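PDB 2ZBV: adenosyl-chloride synthase from Thermotoga maritima, which binds adenosine and probably cleaves S-adenosyl-L-methionine in the manner of SAM hydrolases and SAM-dependent halogenases. Local coordinates for residues Leu5-Leu10 with Val65-Gly70; Thr61-Val66 with Gln86-Pro91; Ser74-Val79 with Ala90-Val95. All coordinates share one frame; numbering follows the deposited sequence.

Contact 1 of 3, residues Leu5-Leu10 with Val65-Gly70; sequences LTDWGL and VVVDYG. With ADN (adenosine), chain D.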
loop_
_atom_site.group_PDB
_atom_site.type_symbol
_atom_site.label_atom_id
_atom_site.label_comp_id
_atom_site.label_asym_id
_atom_site.label_seq_id
_atom_site.Cartn_x
_atom_site.Cartn_y
_atom_site.Cartn_z
ATOM N N LEU A 5 10.076 6.868 -3.864
ATOM C CA LEU A 5 10.211 5.623 -4.637
ATOM C C LEU A 5 11.288 4.695 -4.034
ATOM O O LEU A 5 12.430 5.114 -3.843
ATOM C CB LEU A 5 10.570 5.977 -6.087
ATOM C CG LEU A 5 10.879 4.910 -7.146
ATOM C CD1 LEU A 5 9.731 3.929 -7.268
ATOM C CD2 LEU A 5 11.101 5.603 -8.497
ATOM N N THR A 6 10.925 3.445 -3.739
ATOM C CA THR A 6 11.870 2.474 -3.164
ATOM C C THR A 6 11.504 1.026 -3.523
ATOM O O THR A 6 10.503 0.768 -4.192
ATOM C CB THR A 6 11.892 2.509 -1.609
ATOM O OG1 THR A 6 10.747 1.807 -1.105
ATOM C CG2 THR A 6 11.873 3.954 -1.069
ATOM N N ASP A 7 12.325 0.093 -3.042
ATOM C CA ASP A 7 12.104 -1.337 -3.233
ATOM C C ASP A 7 11.913 -1.944 -1.838
ATOM O O ASP A 7 12.104 -3.139 -1.644
ATOM C CB ASP A 7 13.318 -1.981 -3.933
ATOM C CG ASP A 7 14.611 -1.869 -3.113
ATOM O OD1 ASP A 7 14.696 -0.979 -2.241
ATOM O OD2 ASP A 7 15.553 -2.656 -3.353
ATOM N N TRP A 8 11.518 -1.112 -0.873
ATOM C CA TRP A 8 11.353 -1.569 0.506
ATOM C C TRP A 8 10.102 -2.391 0.799
ATOM O O TRP A 8 10.097 -3.188 1.731
ATOM C CB TRP A 8 11.388 -0.387 1.481
ATOM C CG TRP A 8 12.600 0.503 1.369
ATOM C CD1 TRP A 8 13.704 0.310 0.585
ATOM C CD2 TRP A 8 12.766 1.782 1.986
ATOM N NE1 TRP A 8 14.538 1.400 0.665
ATOM C CE2 TRP A 8 13.987 2.318 1.519
ATOM C CE3 TRP A 8 11.995 2.532 2.886
ATOM C CZ2 TRP A 8 14.457 3.578 1.919
ATOM C CZ3 TRP A 8 12.463 3.789 3.286
ATOM C CH2 TRP A 8 13.683 4.296 2.800
ATOM N N GLY A 9 9.052 -2.197 0.014
ATOM C CA GLY A 9 7.811 -2.928 0.234
ATOM C C GLY A 9 6.961 -2.227 1.285
ATOM O O GLY A 9 7.490 -1.533 2.142
ATOM N N LEU A 10 5.645 -2.403 1.225
ATOM C CA LEU A 10 4.748 -1.771 2.191
ATOM C C LEU A 10 4.480 -2.684 3.380
ATOM O O LEU A 10 3.844 -2.284 4.359
ATOM C CB LEU A 10 3.423 -1.389 1.520
ATOM C CG LEU A 10 3.457 -0.171 0.587
ATOM C CD1 LEU A 10 2.084 0.034 -0.041
ATOM C CD2 LEU A 10 3.874 1.071 1.364
ATOM N N VAL A 65 14.626 8.705 -3.928
ATOM C CA VAL A 65 14.707 7.434 -4.633
ATOM C C VAL A 65 15.728 6.508 -3.994
ATOM O O VAL A 65 16.932 6.728 -4.104
ATOM C CB VAL A 65 15.092 7.669 -6.109
ATOM C CG1 VAL A 65 14.949 6.371 -6.909
ATOM C CG2 VAL A 65 14.223 8.778 -6.691
ATOM N N VAL A 66 15.240 5.460 -3.341
ATOM C CA VAL A 66 16.128 4.539 -2.665
ATOM C C VAL A 66 15.967 3.057 -2.998
ATOM O O VAL A 66 15.172 2.341 -2.381
ATOM C CB VAL A 66 16.032 4.710 -1.122
ATOM C CG1 VAL A 66 17.122 3.892 -0.436
ATOM C CG2 VAL A 66 16.177 6.183 -0.744
ATOM N N VAL A 67 16.729 2.626 -3.998
ATOM C CA VAL A 67 16.829 1.226 -4.431
ATOM C C VAL A 67 18.348 1.228 -4.343
ATOM O O VAL A 67 19.050 1.638 -5.273
ATOM C CB VAL A 67 16.349 1.026 -5.870
ATOM C CG1 VAL A 67 16.486 -0.446 -6.261
ATOM C CG2 VAL A 67 14.895 1.468 -5.988
ATOM N N ASP A 68 18.844 0.773 -3.202
ATOM C CA ASP A 68 20.261 0.877 -2.899
ATOM C C ASP A 68 20.954 -0.393 -2.391
ATOM O O ASP A 68 21.296 -0.494 -1.219
ATOM C CB ASP A 68 20.343 2.024 -1.878
ATOM C CG ASP A 68 21.741 2.462 -1.564
ATOM O OD1 ASP A 68 22.665 2.203 -2.364
ATOM O OD2 ASP A 68 21.890 3.105 -0.502
ATOM N N TYR A 69 21.189 -1.354 -3.280
ATOM C CA TYR A 69 21.840 -2.604 -2.874
ATOM C C TYR A 69 23.267 -2.376 -2.376
ATOM O O TYR A 69 23.802 -3.188 -1.622
ATOM C CB TYR A 69 21.856 -3.594 -4.045
ATOM C CG TYR A 69 22.587 -3.069 -5.268
ATOM C CD1 TYR A 69 23.965 -3.226 -5.407
ATOM C CD2 TYR A 69 21.899 -2.381 -6.265
ATOM C CE1 TYR A 69 24.645 -2.706 -6.513
ATOM C CE2 TYR A 69 22.562 -1.855 -7.370
ATOM C CZ TYR A 69 23.933 -2.019 -7.489
ATOM O OH TYR A 69 24.585 -1.473 -8.571
ATOM N N GLY A 70 23.881 -1.272 -2.794
ATOM C CA GLY A 70 25.248 -0.982 -2.381
ATOM C C GLY A 70 25.320 -0.108 -1.145
ATOM O O GLY A 70 26.357 0.496 -0.850
HETATM O "O5'" ADN D . 19.022 0.690 2.848
HETATM C "C5'" ADN D . 17.915 0.292 2.032
HETATM C "C4'" ADN D . 18.420 -0.563 0.873
HETATM O "O4'" ADN D . 19.057 -1.794 1.333
HETATM C "C3'" ADN D . 17.290 -1.013 -0.083
HETATM O "O3'" ADN D . 17.106 -0.064 -1.132
HETATM C "C2'" ADN D . 17.776 -2.396 -0.570
HETATM O "O2'" ADN D . 17.979 -2.416 -1.983
HETATM C "C1'" ADN D . 19.074 -2.669 0.186
HETATM N N9 ADN D . 19.122 -4.080 0.611
HETATM C C8 ADN D . 18.310 -4.675 1.553
HETATM N N7 ADN D . 18.611 -5.930 1.684
HETATM C C5 ADN D . 19.627 -6.232 0.845
HETATM C C6 ADN D . 20.362 -7.413 0.546
HETATM N N6 ADN D . 20.077 -8.607 1.197
HETATM N N1 ADN D . 21.342 -7.344 -0.382
HETATM C C2 ADN D . 21.636 -6.195 -1.024
HETATM N N3 ADN D . 20.969 -5.064 -0.771
HETATM C C4 ADN D . 19.972 -5.040 0.141
#
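Parallel pairing ends and a ligand site begins where residues Leu5-Leu10 run beside Val65-Gly70. The close-packed part is short. Leu5 pairs with Val65 and Thr6 with Val66, and Val66 N donates to Leu5 O at 2.9 Å, nearly along the C=O axis. Beyond these pairs the indole of Trp8 reaches across to Val66: its CZ2 edge meets Val66 CG1 at 3.6 Å, while Thr6 CG2 sits over the centre of one ring face. Thr6 OG1 accepts from Trp8 N at 3.0 Å, an ST turn that holds the bend leading to the indole; the same hydroxyl is also hydrogen-bonded to His36 ND1. Then the chains diverge and the ribose takes over the joining. Asp7, its CG in the crowded position between N and the carbonyl carbon (chi1 62°), grips it with both oxygens: ADN O3' donates to OD1 and ADN O2' to OD2, each at 2.8 Å. Asp68 N gives ADN O3' a further bond of 2.8 Å, so that hydroxyl is held from both segments. The loose side lies at partly exposed Tyr69 and Gly70, where the segments no longer touch; Tyr69 packs on Leu244 of the second subunit, which also sets Phe180 against Asp7 and Trp8. Within the chain, Leu5, Val65 and Val67 face helix 43-54, whereas Trp8 rests on helix 14-25.

Contact 2 of 3, residues Thr61-Val66 with Gln86-Pro91; sequences TVFLVV and QYFVAP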
loop_
_atom_site.group_PDB
_atom_site.type_symbol
_atom_site.label_atom_id
_atom_site.label_comp_id
_atom_site.label_asym_id
_atom_site.label_seq_id
_atom_site.Cartn_x
_atom_site.Cartn_y
_atom_site.Cartn_z
ATOM N N THR A 61 9.874 19.712 -7.440
ATOM C CA THR A 61 9.560 18.517 -6.674
ATOM C C THR A 61 10.886 17.872 -6.303
ATOM O O THR A 61 11.821 17.877 -7.097
ATOM C CB THR A 61 8.762 17.486 -7.512
ATOM O OG1 THR A 61 7.508 18.050 -7.919
ATOM C CG2 THR A 61 8.509 16.224 -6.697
ATOM N N VAL A 62 10.961 17.338 -5.088
ATOM C CA VAL A 62 12.153 16.643 -4.618
ATOM C C VAL A 62 11.804 15.153 -4.589
ATOM O O VAL A 62 10.842 14.754 -3.945
ATOM C CB VAL A 62 12.551 17.079 -3.188
ATOM C CG1 VAL A 62 13.692 16.205 -2.686
ATOM C CG2 VAL A 62 12.983 18.553 -3.180
ATOM N N PHE A 63 12.581 14.341 -5.295
ATOM C CA PHE A 63 12.338 12.906 -5.344
ATOM C C PHE A 63 13.295 12.131 -4.442
ATOM O O PHE A 63 14.512 12.294 -4.520
ATOM C CB PHE A 63 12.475 12.403 -6.783
ATOM C CG PHE A 63 11.401 12.910 -7.711
ATOM C CD1 PHE A 63 10.199 12.220 -7.853
ATOM C CD2 PHE A 63 11.592 14.082 -8.445
ATOM C CE1 PHE A 63 9.195 12.686 -8.717
ATOM C CE2 PHE A 63 10.594 14.560 -9.314
ATOM C CZ PHE A 63 9.392 13.853 -9.445
ATOM N N LEU A 64 12.733 11.298 -3.578
ATOM C CA LEU A 64 13.525 10.469 -2.673
ATOM C C LEU A 64 13.513 9.084 -3.305
ATOM O O LEU A 64 12.508 8.387 -3.247
ATOM C CB LEU A 64 12.872 10.445 -1.297
ATOM C CG LEU A 64 13.467 9.533 -0.218
ATOM C CD1 LEU A 64 14.957 9.793 -0.030
ATOM C CD2 LEU A 64 12.703 9.802 1.070
ATOM N N VAL A 65 14.626 8.705 -3.928
ATOM C CA VAL A 65 14.707 7.434 -4.633
ATOM C C VAL A 65 15.728 6.508 -3.994
ATOM O O VAL A 65 16.932 6.728 -4.104
ATOM C CB VAL A 65 15.092 7.669 -6.109
ATOM C CG1 VAL A 65 14.949 6.371 -6.909
ATOM C CG2 VAL A 65 14.223 8.778 -6.691
ATOM N N VAL A 66 15.240 5.460 -3.341
ATOM C CA VAL A 66 16.128 4.539 -2.665
ATOM C C VAL A 66 15.967 3.057 -2.998
ATOM O O VAL A 66 15.172 2.341 -2.381
ATOM C CB VAL A 66 16.032 4.710 -1.122
ATOM C CG1 VAL A 66 17.122 3.892 -0.436
ATOM C CG2 VAL A 66 16.177 6.183 -0.744
ATOM N N GLN A 86 13.822 19.781 -11.362
ATOM C CA GLN A 86 13.390 18.795 -10.376
ATOM C C GLN A 86 14.619 18.283 -9.629
ATOM O O GLN A 86 15.731 18.292 -10.165
ATOM C CB GLN A 86 12.647 17.634 -11.043
ATOM C CG GLN A 86 11.292 18.028 -11.601
ATOM C CD GLN A 86 10.496 16.837 -12.089
ATOM O OE1 GLN A 86 11.041 15.937 -12.721
ATOM N NE2 GLN A 86 9.193 16.834 -11.809
ATOM N N TYR A 87 14.415 17.827 -8.399
ATOM C CA TYR A 87 15.523 17.340 -7.582
ATOM C C TYR A 87 15.414 15.853 -7.253
ATOM O O TYR A 87 14.322 15.352 -6.978
ATOM C CB TYR A 87 15.594 18.163 -6.298
ATOM C CG TYR A 87 15.809 19.638 -6.561
ATOM C CD1 TYR A 87 17.087 20.143 -6.808
ATOM C CD2 TYR A 87 14.731 20.524 -6.600
ATOM C CE1 TYR A 87 17.290 21.499 -7.088
ATOM C CE2 TYR A 87 14.920 21.883 -6.881
ATOM C CZ TYR A 87 16.203 22.362 -7.124
ATOM O OH TYR A 87 16.398 23.697 -7.412
ATOM N N PHE A 88 16.558 15.164 -7.280
ATOM C CA PHE A 88 16.615 13.727 -7.003
ATOM C C PHE A 88 17.673 13.365 -5.976
ATOM O O PHE A 88 18.867 13.557 -6.204
ATOM C CB PHE A 88 16.898 12.955 -8.287
ATOM C CG PHE A 88 15.888 13.199 -9.367
ATOM C CD1 PHE A 88 14.780 12.365 -9.506
ATOM C CD2 PHE A 88 16.012 14.300 -10.212
ATOM C CE1 PHE A 88 13.801 12.628 -10.472
ATOM C CE2 PHE A 88 15.037 14.571 -11.184
ATOM C CZ PHE A 88 13.933 13.735 -11.312
ATOM N N VAL A 89 17.211 12.841 -4.847
ATOM C CA VAL A 89 18.069 12.405 -3.757
ATOM C C VAL A 89 18.173 10.886 -3.903
ATOM O O VAL A 89 17.180 10.174 -3.721
ATOM C CB VAL A 89 17.428 12.755 -2.408
ATOM C CG1 VAL A 89 18.322 12.285 -1.257
ATOM C CG2 VAL A 89 17.179 14.257 -2.342
ATOM N N ALA A 90 19.364 10.393 -4.231
ATOM C CA ALA A 90 19.538 8.961 -4.443
ATOM C C ALA A 90 20.983 8.469 -4.433
ATOM O O ALA A 90 21.932 9.258 -4.413
ATOM C CB ALA A 90 18.899 8.580 -5.770
ATOM N N PRO A 91 21.164 7.139 -4.426
ATOM C CA PRO A 91 22.518 6.589 -4.436
ATOM C C PRO A 91 23.040 6.703 -5.862
ATOM O O PRO A 91 22.259 6.686 -6.820
ATOM C CB PRO A 91 22.305 5.137 -4.010
ATOM C CG PRO A 91 20.936 4.826 -4.545
ATOM C CD PRO A 91 20.171 6.078 -4.166
#
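With CG anti to the carbonyl carbon in both Phe63 (chi1 -67°) and Phe88 (chi1 -58°), the two benzyl groups leave neighbouring parallel strands in the same direction and lie side by side. Their planes are only 8° apart, but the rings are slid so far that they barely overlap, and the closest touch is Phe63 CD2 to Phe88 CE1 at 3.3 Å. The rotation of Phe63 is further fixed by Thr61 CG2, which lies 3.7 Å above one ring face toward its rim, and by Gln86, whose amide carbon CD comes within 3.6 Å of Phe63 CE2 at the ring edge. The amide is itself held by Asn84 at OE1 and by Ser54 O at NE2.

Four backbone bonds zip the strands together. Tyr87 N to Thr61 O opens the series; Phe63 N reaches Tyr87 O at a short 2.6 Å, from above the carbonyl plane; Val89 N to Phe63 O and Val65 N to Val89 O complete it. There the pattern stops, because Pro91 has no N-H for the carbonyl of Val65: its CD instead packs 3.3 Å from Val65 O, beside Ala90 CB at 3.2 Å from the same oxygen. On the other face of the sheet, Val62 CG1 meets Val89 CG2 at 4.0 Å.

This pair forms the centre of the N-terminal sheet, with strand 2-6 beyond 62-66 and strand 77-82 beyond 87-91. Phe63, Val65 and Phe88 pack on Leu50 of helix 43-54, while Val62, Leu64 and Val89 meet helix 127-140.

Contact 3 of 3, residues Ser74-Val79 with Ala90-Val95; sequences SRKAIV and APDNGV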
loop_
_atom_site.group_PDB
_atom_site.type_symbol
_atom_site.label_atom_id
_atom_site.label_comp_id
_atom_site.label_asym_id
_atom_site.label_seq_id
_atom_site.Cartn_x
_atom_site.Cartn_y
_atom_site.Cartn_z
ATOM N N SER A 74 31.388 2.050 -0.810
ATOM C CA SER A 74 32.001 3.300 -1.249
ATOM C C SER A 74 31.165 4.041 -2.288
ATOM O O SER A 74 31.546 5.118 -2.746
ATOM C CB SER A 74 33.395 3.032 -1.818
ATOM O OG SER A 74 33.317 2.238 -2.991
ATOM N N ARG A 75 30.029 3.468 -2.665
ATOM C CA ARG A 75 29.171 4.113 -3.648
ATOM C C ARG A 75 28.754 5.470 -3.080
ATOM O O ARG A 75 28.445 5.595 -1.889
ATOM C CB ARG A 75 27.945 3.237 -3.940
ATOM C CG ARG A 75 26.936 3.142 -2.798
ATOM C CD ARG A 75 25.765 4.099 -3.008
ATOM N NE ARG A 75 24.799 4.037 -1.910
ATOM C CZ ARG A 75 24.951 4.651 -0.739
ATOM N NH1 ARG A 75 26.035 5.387 -0.505
ATOM N NH2 ARG A 75 24.027 4.516 0.208
ATOM N N LYS A 76 28.762 6.486 -3.932
ATOM C CA LYS A 76 28.410 7.838 -3.512
ATOM C C LYS A 76 26.916 8.054 -3.309
ATOM O O LYS A 76 26.088 7.429 -3.972
ATOM C CB LYS A 76 28.919 8.855 -4.545
ATOM C CG LYS A 76 30.452 8.907 -4.702
ATOM C CD LYS A 76 30.844 9.872 -5.823
ATOM C CE LYS A 76 32.345 9.844 -6.123
ATOM N NZ LYS A 76 33.167 10.431 -5.026
ATOM N N ALA A 77 26.595 8.944 -2.380
ATOM C CA ALA A 77 25.224 9.331 -2.085
ATOM C C ALA A 77 25.164 10.692 -2.776
ATOM O O ALA A 77 26.020 11.544 -2.532
ATOM C CB ALA A 77 25.033 9.484 -0.586
ATOM N N ILE A 78 24.173 10.900 -3.634
ATOM C CA ILE A 78 24.101 12.150 -4.384
ATOM C C ILE A 78 22.736 12.821 -4.456
ATOM O O ILE A 78 21.716 12.254 -4.062
ATOM C CB ILE A 78 24.556 11.928 -5.854
ATOM C CG1 ILE A 78 23.606 10.939 -6.539
ATOM C CG2 ILE A 78 25.972 11.375 -5.905
ATOM C CD1 ILE A 78 23.841 10.793 -8.033
ATOM N N VAL A 79 22.747 14.053 -4.965
ATOM C CA VAL A 79 21.536 14.844 -5.180
ATOM C C VAL A 79 21.732 15.459 -6.563
ATOM O O VAL A 79 22.711 16.171 -6.802
ATOM C CB VAL A 79 21.353 15.990 -4.151
ATOM C CG1 VAL A 79 20.144 16.822 -4.539
ATOM C CG2 VAL A 79 21.156 15.434 -2.748
ATOM N N ALA A 90 19.364 10.393 -4.231
ATOM C CA ALA A 90 19.538 8.961 -4.443
ATOM C C ALA A 90 20.983 8.469 -4.433
ATOM O O ALA A 90 21.932 9.258 -4.413
ATOM C CB ALA A 90 18.899 8.580 -5.770
ATOM N N PRO A 91 21.164 7.139 -4.426
ATOM C CA PRO A 91 22.518 6.589 -4.436
ATOM C C PRO A 91 23.040 6.703 -5.862
ATOM O O PRO A 91 22.259 6.686 -6.820
ATOM C CB PRO A 91 22.305 5.137 -4.010
ATOM C CG PRO A 91 20.936 4.826 -4.545
ATOM C CD PRO A 91 20.171 6.078 -4.166
ATOM N N ASP A 92 24.353 6.834 -6.005
ATOM C CA ASP A 92 24.972 6.946 -7.322
ATOM C C ASP A 92 25.164 5.544 -7.920
ATOM O O ASP A 92 26.292 5.096 -8.120
ATOM C CB ASP A 92 26.325 7.669 -7.192
ATOM C CG ASP A 92 27.043 7.818 -8.520
ATOM O OD1 ASP A 92 26.376 8.122 -9.534
ATOM O OD2 ASP A 92 28.280 7.640 -8.551
ATOM N N ASN A 93 24.059 4.856 -8.204
ATOM C CA ASN A 93 24.134 3.504 -8.759
ATOM C C ASN A 93 23.450 3.349 -10.112
ATOM O O ASN A 93 23.233 2.229 -10.574
ATOM C CB ASN A 93 23.527 2.497 -7.779
ATOM C CG ASN A 93 22.056 2.771 -7.502
ATOM O OD1 ASN A 93 21.427 3.592 -8.178
ATOM N ND2 ASN A 93 21.503 2.085 -6.509
ATOM N N GLY A 94 23.096 4.465 -10.743
ATOM C CA GLY A 94 22.453 4.388 -12.042
ATOM C C GLY A 94 20.937 4.519 -12.030
ATOM O O GLY A 94 20.323 4.590 -13.094
ATOM N N VAL A 95 20.319 4.554 -10.850
ATOM C CA VAL A 95 18.863 4.680 -10.790
ATOM C C VAL A 95 18.360 5.987 -11.433
ATOM O O VAL A 95 17.234 6.048 -11.938
ATOM C CB VAL A 95 18.332 4.548 -9.324
ATOM C CG1 VAL A 95 18.762 5.749 -8.461
ATOM C CG2 VAL A 95 16.813 4.411 -9.343
HETATM O O HOH W 1 29.681 6.039 -6.739
#
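Backbone hydrogen bonds carry most of this antiparallel contact. Ile78 and Ala90 form a hydrogen-bonded pair, Ile78 N giving to Ala90 O at 2.9 Å and Ala90 N returning to Ile78 O at 3.0 Å; past the non-hydrogen-bonded pair Ala77-Pro91, Asp92 N donates to Lys76 O at 2.7 Å. Water adds a polar bridge, accepting from Lys76 N and donating to Asp92 OD2. Asp92 OD1 turns to Glu156 N, so both carboxylate oxygens are engaged. Ile78 CG1, in the crowded position between N and the carbonyl carbon (chi1 62°), makes a CH-to-carbonyl touch with Ala90 O at 3.2 Å. The apolar contact is Ile78 CG2 to Asp92 CB, 3.9 Å. An alanine here would remove both branches of Ile78 and would probably loosen the packing against Asp92 CB. Arg75 crosses Pro91 obliquely, NE 3.4 Å from Pro91 CB, while its NH2 goes on to a salt bridge with Asp68. Among turns, Asp92 centres an inverse gamma turn, closed by a weak bond from Asn93 N to Pro91 O, and Asn93 OD1 accepts from Val95 N in an Asx turn. Strands 77-82 and 87-91 make a beta hairpin flanked by strand 105-110; Ala77 and Val79 touch helix 127-140, Asn93 and Val95 helix 43-54.

All three contacts belong to one mixed sheet of the N-terminal domain, their centres about 10 to 12 Å apart. Its four inner strands run 2-6, 62-66, 87-91, 77-82: contact 1 joins the first two, contact 2 the middle two and contact 3 the last two. Contacts 1 and 2 share Val65 and Val66; contacts 2 and 3 share Ala90 and Pro91. Along the chain, contact 2 opens on strand 62-66, where contact 1 closes before contact 3 opens, and contacts 2 and 3 both end from strand 87-91 onward. Val67 O facing Asn93 ND2 also ties contact 1 to contact 3. The case illustrates a familiar principle, a ligand bound at the C-terminal ends of parallel strands.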